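Local structure of DUF3863 domain-containing protein (Parabacteroides distasonis, 3LM3) at residues M116-E121 / P400-P405; E35-V40 / N124-E129. The protein is of unknown function but is probably a glycoside hydrolase or carbohydrate deacetylase. All coordinates share one frame; numbering follows the deposited sequence.

Contact 1 (M116-E121 / P400-P405); sequences MYLPRE and PSPEKP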
loop_
_atom_site.group_PDB
_atom_site.type_symbol
_atom_site.label_atom_id
_atom_site.label_comp_id
_atom_site.label_asym_id
_atom_site.label_seq_id
_atom_site.Cartn_x
_atom_site.Cartn_y
_atom_site.Cartn_z
HETATM N N MSE A 116 -13.352 -3.076 -8.615
HETATM C CA MSE A 116 -13.425 -2.764 -10.055
HETATM C C MSE A 116 -14.384 -3.635 -10.791
HETATM O O MSE A 116 -14.938 -3.231 -11.830
HETATM C CB MSE A 116 -12.111 -3.046 -10.762
HETATM C CG MSE A 116 -11.016 -2.133 -10.505
HETATM SE SE MSE A 116 -9.615 -2.597 -11.825
HETATM C CE MSE A 116 -8.356 -1.357 -11.094
ATOM N N TYR A 117 -14.581 -4.861 -10.296
ATOM C CA TYR A 117 -15.306 -5.879 -11.010
ATOM C C TYR A 117 -16.549 -6.431 -10.353
ATOM O O TYR A 117 -17.323 -7.117 -11.004
ATOM C CB TYR A 117 -14.364 -7.060 -11.342
ATOM C CG TYR A 117 -13.340 -6.728 -12.388
ATOM C CD1 TYR A 117 -12.145 -6.115 -12.070
ATOM C CD2 TYR A 117 -13.600 -7.013 -13.724
ATOM C CE1 TYR A 117 -11.215 -5.796 -13.048
ATOM C CE2 TYR A 117 -12.667 -6.696 -14.707
ATOM C CZ TYR A 117 -11.491 -6.088 -14.354
ATOM O OH TYR A 117 -10.571 -5.792 -15.339
ATOM N N LEU A 118 -16.766 -6.142 -9.072
ATOM C CA LEU A 118 -17.835 -6.790 -8.328
ATOM C C LEU A 118 -18.678 -5.707 -7.698
ATOM O O LEU A 118 -18.130 -4.682 -7.264
ATOM C CB LEU A 118 -17.265 -7.678 -7.234
ATOM C CG LEU A 118 -16.237 -8.745 -7.651
ATOM C CD1 LEU A 118 -15.596 -9.369 -6.401
ATOM C CD2 LEU A 118 -16.814 -9.796 -8.589
ATOM N N PRO A 119 -20.011 -5.906 -7.652
ATOM C CA PRO A 119 -20.846 -4.973 -6.936
ATOM C C PRO A 119 -20.451 -4.896 -5.460
ATOM O O PRO A 119 -19.979 -5.875 -4.868
ATOM C CB PRO A 119 -22.257 -5.545 -7.089
ATOM C CG PRO A 119 -22.178 -6.684 -7.987
ATOM C CD PRO A 119 -20.759 -7.014 -8.261
ATOM N N ARG A 120 -20.682 -3.738 -4.870
ATOM C CA ARG A 120 -20.349 -3.511 -3.456
ATOM C C ARG A 120 -20.905 -4.602 -2.551
ATOM O O ARG A 120 -20.178 -5.112 -1.693
ATOM C CB ARG A 120 -20.850 -2.117 -3.032
ATOM C CG ARG A 120 -20.087 -0.971 -3.650
ATOM C CD ARG A 120 -20.830 0.327 -3.542
ATOM N NE ARG A 120 -19.976 1.442 -3.945
ATOM C CZ ARG A 120 -19.771 1.860 -5.195
ATOM N NH1 ARG A 120 -20.358 1.266 -6.242
ATOM N NH2 ARG A 120 -18.933 2.846 -5.414
ATOM N N GLU A 121 -22.170 -4.966 -2.739
ATOM C CA GLU A 121 -22.809 -5.962 -1.878
ATOM C C GLU A 121 -22.140 -7.323 -2.001
ATOM O O GLU A 121 -22.075 -8.062 -1.022
ATOM C CB GLU A 121 -24.307 -6.100 -2.189
ATOM C CG GLU A 121 -25.151 -4.899 -1.781
ATOM N N PRO A 400 -20.076 -1.711 -10.484
ATOM C CA PRO A 400 -19.710 -2.464 -11.646
ATOM C C PRO A 400 -20.158 -3.924 -11.534
ATOM O O PRO A 400 -20.828 -4.317 -10.582
ATOM C CB PRO A 400 -18.208 -2.408 -11.614
ATOM C CG PRO A 400 -17.894 -2.445 -10.163
ATOM C CD PRO A 400 -18.972 -1.682 -9.496
ATOM N N SER A 401 -19.812 -4.697 -12.561
ATOM C CA SER A 401 -19.996 -6.145 -12.554
ATOM C C SER A 401 -18.890 -6.717 -13.452
ATOM O O SER A 401 -18.175 -5.974 -14.109
ATOM C CB SER A 401 -21.406 -6.509 -13.026
ATOM O OG SER A 401 -21.525 -6.320 -14.414
ATOM N N PRO A 402 -18.712 -8.047 -13.460
ATOM C CA PRO A 402 -17.511 -8.541 -14.149
ATOM C C PRO A 402 -17.450 -8.254 -15.659
ATOM O O PRO A 402 -16.357 -8.116 -16.197
ATOM C CB PRO A 402 -17.525 -10.052 -13.827
ATOM C CG PRO A 402 -18.233 -10.122 -12.498
ATOM C CD PRO A 402 -19.315 -9.063 -12.586
ATOM N N GLU A 403 -18.605 -8.119 -16.288
ATOM C CA GLU A 403 -18.667 -7.808 -17.714
ATOM C C GLU A 403 -18.720 -6.305 -18.012
ATOM O O GLU A 403 -18.726 -5.911 -19.185
ATOM C CB GLU A 403 -19.852 -8.527 -18.354
ATOM C CG GLU A 403 -21.193 -7.846 -18.205
ATOM C CD GLU A 403 -21.821 -7.988 -16.830
ATOM O OE1 GLU A 403 -21.178 -8.563 -15.909
ATOM O OE2 GLU A 403 -22.972 -7.507 -16.669
ATOM N N LYS A 404 -18.804 -5.468 -16.976
ATOM C CA LYS A 404 -18.708 -3.998 -17.137
ATOM C C LYS A 404 -17.914 -3.412 -15.961
ATOM O O LYS A 404 -18.457 -2.813 -15.024
ATOM C CB LYS A 404 -20.064 -3.332 -17.290
ATOM C CG LYS A 404 -21.118 -3.751 -16.349
ATOM C CD LYS A 404 -22.468 -3.745 -17.056
ATOM C CE LYS A 404 -23.667 -3.752 -16.122
ATOM N NZ LYS A 404 -23.398 -4.220 -14.750
ATOM N N PRO A 405 -16.620 -3.637 -16.005
ATOM C CA PRO A 405 -15.804 -3.121 -14.932
ATOM C C PRO A 405 -15.713 -1.600 -14.912
ATOM O O PRO A 405 -15.955 -0.912 -15.925
ATOM C CB PRO A 405 -14.424 -3.723 -15.201
ATOM C CG PRO A 405 -14.450 -4.205 -16.572
ATOM C CD PRO A 405 -15.838 -4.364 -17.016
#

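Contact 2 (E35-V40 / N124-E129); sequences EVSRDV and NREMSE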
loop_
_atom_site.group_PDB
_atom_site.type_symbol
_atom_site.label_atom_id
_atom_site.label_comp_id
_atom_site.label_asym_id
_atom_site.label_seq_id
_atom_site.Cartn_x
_atom_site.Cartn_y
_atom_site.Cartn_z
ATOM N N GLU A 35 -7.571 -13.185 -9.052
ATOM C CA GLU A 35 -8.865 -13.818 -8.792
ATOM C C GLU A 35 -9.582 -13.033 -7.690
ATOM O O GLU A 35 -9.412 -13.258 -6.490
ATOM C CB GLU A 35 -8.764 -15.320 -8.542
ATOM C CG GLU A 35 -7.756 -15.722 -7.440
ATOM C CD GLU A 35 -7.481 -17.198 -7.369
ATOM O OE1 GLU A 35 -7.910 -17.975 -8.281
ATOM O OE2 GLU A 35 -6.857 -17.610 -6.372
ATOM N N VAL A 36 -10.409 -12.096 -8.132
ATOM C CA VAL A 36 -11.165 -11.238 -7.214
ATOM C C VAL A 36 -12.368 -11.948 -6.626
ATOM O O VAL A 36 -12.901 -11.520 -5.598
ATOM C CB VAL A 36 -11.635 -9.961 -7.938
ATOM C CG1 VAL A 36 -10.433 -9.086 -8.384
ATOM C CG2 VAL A 36 -12.546 -10.240 -9.120
ATOM N N SER A 37 -12.791 -13.053 -7.237
ATOM C CA SER A 37 -13.833 -13.900 -6.673
ATOM C C SER A 37 -13.570 -15.342 -7.075
ATOM O O SER A 37 -12.526 -15.641 -7.654
ATOM C CB SER A 37 -15.221 -13.404 -7.097
ATOM O OG SER A 37 -16.232 -14.098 -6.396
ATOM N N ARG A 38 -14.498 -16.237 -6.783
ATOM C CA ARG A 38 -14.291 -17.637 -7.119
ATOM C C ARG A 38 -14.215 -17.867 -8.632
ATOM O O ARG A 38 -13.340 -18.580 -9.126
ATOM C CB ARG A 38 -15.419 -18.494 -6.553
ATOM C CG ARG A 38 -15.438 -18.532 -5.054
ATOM C CD ARG A 38 -16.604 -19.354 -4.514
ATOM N NE ARG A 38 -16.597 -19.448 -3.042
ATOM C CZ ARG A 38 -17.265 -18.640 -2.204
ATOM N NH1 ARG A 38 -18.016 -17.639 -2.674
ATOM N NH2 ARG A 38 -17.195 -18.831 -0.891
ATOM N N ASP A 39 -15.150 -17.258 -9.351
ATOM C CA ASP A 39 -15.289 -17.460 -10.810
ATOM C C ASP A 39 -14.766 -16.278 -11.626
ATOM O O ASP A 39 -14.842 -16.287 -12.851
ATOM C CB ASP A 39 -16.764 -17.741 -11.151
ATOM C CG ASP A 39 -17.691 -16.556 -10.813
ATOM O OD1 ASP A 39 -17.526 -15.911 -9.765
ATOM O OD2 ASP A 39 -18.589 -16.235 -11.621
ATOM N N VAL A 40 -14.263 -15.230 -10.988
ATOM C CA VAL A 40 -13.802 -14.047 -11.688
ATOM C C VAL A 40 -12.294 -14.022 -11.580
ATOM O O VAL A 40 -11.736 -13.497 -10.615
ATOM C CB VAL A 40 -14.439 -12.745 -11.143
ATOM C CG1 VAL A 40 -13.983 -11.530 -11.956
ATOM C CG2 VAL A 40 -15.976 -12.871 -11.148
ATOM N N ASN A 124 -18.855 -7.225 -0.086
ATOM C CA ASN A 124 -19.120 -7.323 1.348
ATOM C C ASN A 124 -19.450 -8.769 1.758
ATOM O O ASN A 124 -18.916 -9.299 2.743
ATOM C CB ASN A 124 -20.272 -6.391 1.764
ATOM C CG ASN A 124 -19.922 -4.931 1.595
ATOM O OD1 ASN A 124 -18.747 -4.585 1.439
ATOM N ND2 ASN A 124 -20.937 -4.065 1.583
ATOM N N ARG A 125 -20.320 -9.402 0.992
ATOM C CA ARG A 125 -20.753 -10.758 1.276
ATOM C C ARG A 125 -19.565 -11.713 1.261
ATOM O O ARG A 125 -19.440 -12.572 2.137
ATOM C CB ARG A 125 -21.823 -11.204 0.280
ATOM C CG ARG A 125 -22.233 -12.641 0.431
ATOM C CD ARG A 125 -23.400 -12.990 -0.486
ATOM N NE ARG A 125 -23.049 -12.833 -1.904
ATOM C CZ ARG A 125 -23.489 -11.894 -2.742
ATOM N NH1 ARG A 125 -24.332 -10.948 -2.361
ATOM N NH2 ARG A 125 -23.065 -11.893 -3.996
ATOM N N GLU A 126 -18.695 -11.593 0.254
ATOM C CA GLU A 126 -17.575 -12.505 0.118
ATOM C C GLU A 126 -16.490 -12.233 1.151
ATOM O O GLU A 126 -15.884 -13.177 1.659
ATOM C CB GLU A 126 -17.049 -12.490 -1.326
ATOM C CG GLU A 126 -18.119 -13.057 -2.275
ATOM C CD GLU A 126 -17.689 -13.211 -3.717
ATOM O OE1 GLU A 126 -16.524 -12.904 -4.035
ATOM O OE2 GLU A 126 -18.547 -13.651 -4.524
HETATM N N MSE A 127 -16.270 -10.980 1.536
HETATM C CA MSE A 127 -15.395 -10.706 2.665
HETATM C C MSE A 127 -15.902 -11.420 3.909
HETATM O O MSE A 127 -15.098 -12.037 4.629
HETATM C CB MSE A 127 -15.251 -9.197 2.941
HETATM C CG MSE A 127 -14.456 -8.444 1.917
HETATM SE SE MSE A 127 -13.976 -6.640 2.403
HETATM C CE MSE A 127 -15.766 -5.967 2.726
ATOM N N SER A 128 -17.200 -11.342 4.195
ATOM C CA SER A 128 -17.749 -12.056 5.338
ATOM C C SER A 128 -17.537 -13.563 5.248
ATOM O O SER A 128 -17.200 -14.220 6.251
ATOM C CB SER A 128 -19.214 -11.706 5.504
ATOM O OG SER A 128 -19.328 -10.352 5.920
ATOM N N GLU A 129 -17.717 -14.126 4.059
ATOM C CA GLU A 129 -17.488 -15.564 3.872
ATOM C C GLU A 129 -16.041 -15.947 4.155
ATOM O O GLU A 129 -15.762 -16.971 4.803
ATOM C CB GLU A 129 -17.848 -15.975 2.430
ATOM C CG GLU A 129 -19.337 -16.001 2.144
ATOM C CD GLU A 129 -19.691 -16.238 0.678
ATOM O OE1 GLU A 129 -18.775 -16.304 -0.190
ATOM O OE2 GLU A 129 -20.909 -16.282 0.390
HETATM O O HOH W 1 -14.363 -11.388 -3.235
HETATM O O HOH W 2 -18.248 -16.376 -5.147
#

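Contact 1 (M116-E121 / P400-P405)
Tyr117 meets Pro405 through a CH-pi contact: CB of Pro405 lies over one face of the phenol, 3.8 Å from its centroid and displaced toward the rim. The closest carbon of the ring is CE2, 3.5 Å from Pro405 CB, and the two side chains cross obliquely. At the edge of the same ring, in its plane, stands the carbonyl oxygen of Pro402. CG of Tyr117 is anti to its own carbonyl carbon (chi1 -70°), and although CB points away from 400-405, the ring comes back over Pro405. An alanine here would probably leave Pro405 without its aromatic cover and open a gap beside the proline. Backbone oxygens do much of the remaining touching. Met116 O, of a selenomethionine, sits 3.2 Å from Pro405 CA and 3.4 Å from Pro400 CB, while Tyr117 O lies against the Ser401-Pro402 peptide, 3.0 Å from Pro402 N, which has no hydrogen to share. Leu118 adds a looser apolar contact, its CD2 4.2 Å from Pro402 CG. No hydrogen bond joins the two segments; Pro400 and Pro405 likewise have no N-H to offer. Behind this layer, a type I beta turn from Ser401 to Lys404 brings Pro402 and Pro405 round to the tyrosine; Lys404 N bonds to Ser401 O, and Ser401 OG accepts a hydrogen bond from Lys404 NZ and donates one to Glu403 OE1. Farther out, Met116 and Ala406 share a backbone hydrogen bond, and Arg120 forms salt bridges with Glu396 and Asp399. The whole is a proline-rich loop, following strand 383-389 of the antiparallel sheet, laid against the connection between helices 114-117 and 120-138, where Pro119 is the N-cap residue of the second helix.

Contact 2 (E35-V40 / N124-E129)
Ser37 and Arg38 join Glu126 and Glu129 in a buried, polar, partly water-bridged contact between the loop that follows strand 21-29 and one side of helix 120-138. The acids are about one helical turn apart, and both send extended chains to the loop. Ser37 OG, anti to its backbone N (chi1 -171°), donates to Glu126 OE1 at 2.7 Å, meeting it on the syn side and 16° out of the carboxylate plane. Arg38 makes a salt bridge to Glu129, NH1 and NH2 both donating to OE1, at 2.9 and 3.1 Å. That oxygen lies in the guanidinium plane, but the two flat groups are turned 55° apart, and both nitrogens reach it from the same face of the carboxylate. Two waters complete the link: water 1 donates to Val36 O and Glu126 OE1, while water 2 accepts from Arg38 NH1 and donates to Glu126 OE2, bridging charges 4.4 Å apart. Arg122 also binds Glu126 OE2 and Ser37 OG, so the buried carboxylate of Glu126 is held on both oxygens, and the nearby arginines would be expected to favour its charged form. Arg38 NE forms a salt bridge with Glu82 of helix 78-82, whose Met78 touches Arg38, Glu126 and Glu129. Helix 120-138 thus lies between the 35-40 loop on one side and helix 154-163, packed against Asn124 and Met127, on another.

In the fold
The two contacts lie on the same side of the chain's centre, their own centres about 11 Å apart, and both involve helix 120-138: contact 1 at the connection leading into it, up to the N-cap, contact 2 in the turns that follow. Along the chain the order is 35-40, 116-121, 124-129, 400-405, so the pairings interleave. They also touch, as Leu118 CD1 comes within 3.5 Å of Val36 O and Pro402 CG within 3.8 Å of Val40 CG2. The entry to this helix and its first turns therefore gather an early loop after strand 21-29 of the parallel sheet and a late loop following the antiparallel sheet, tying the DUF3863 region to the DUF3864 region.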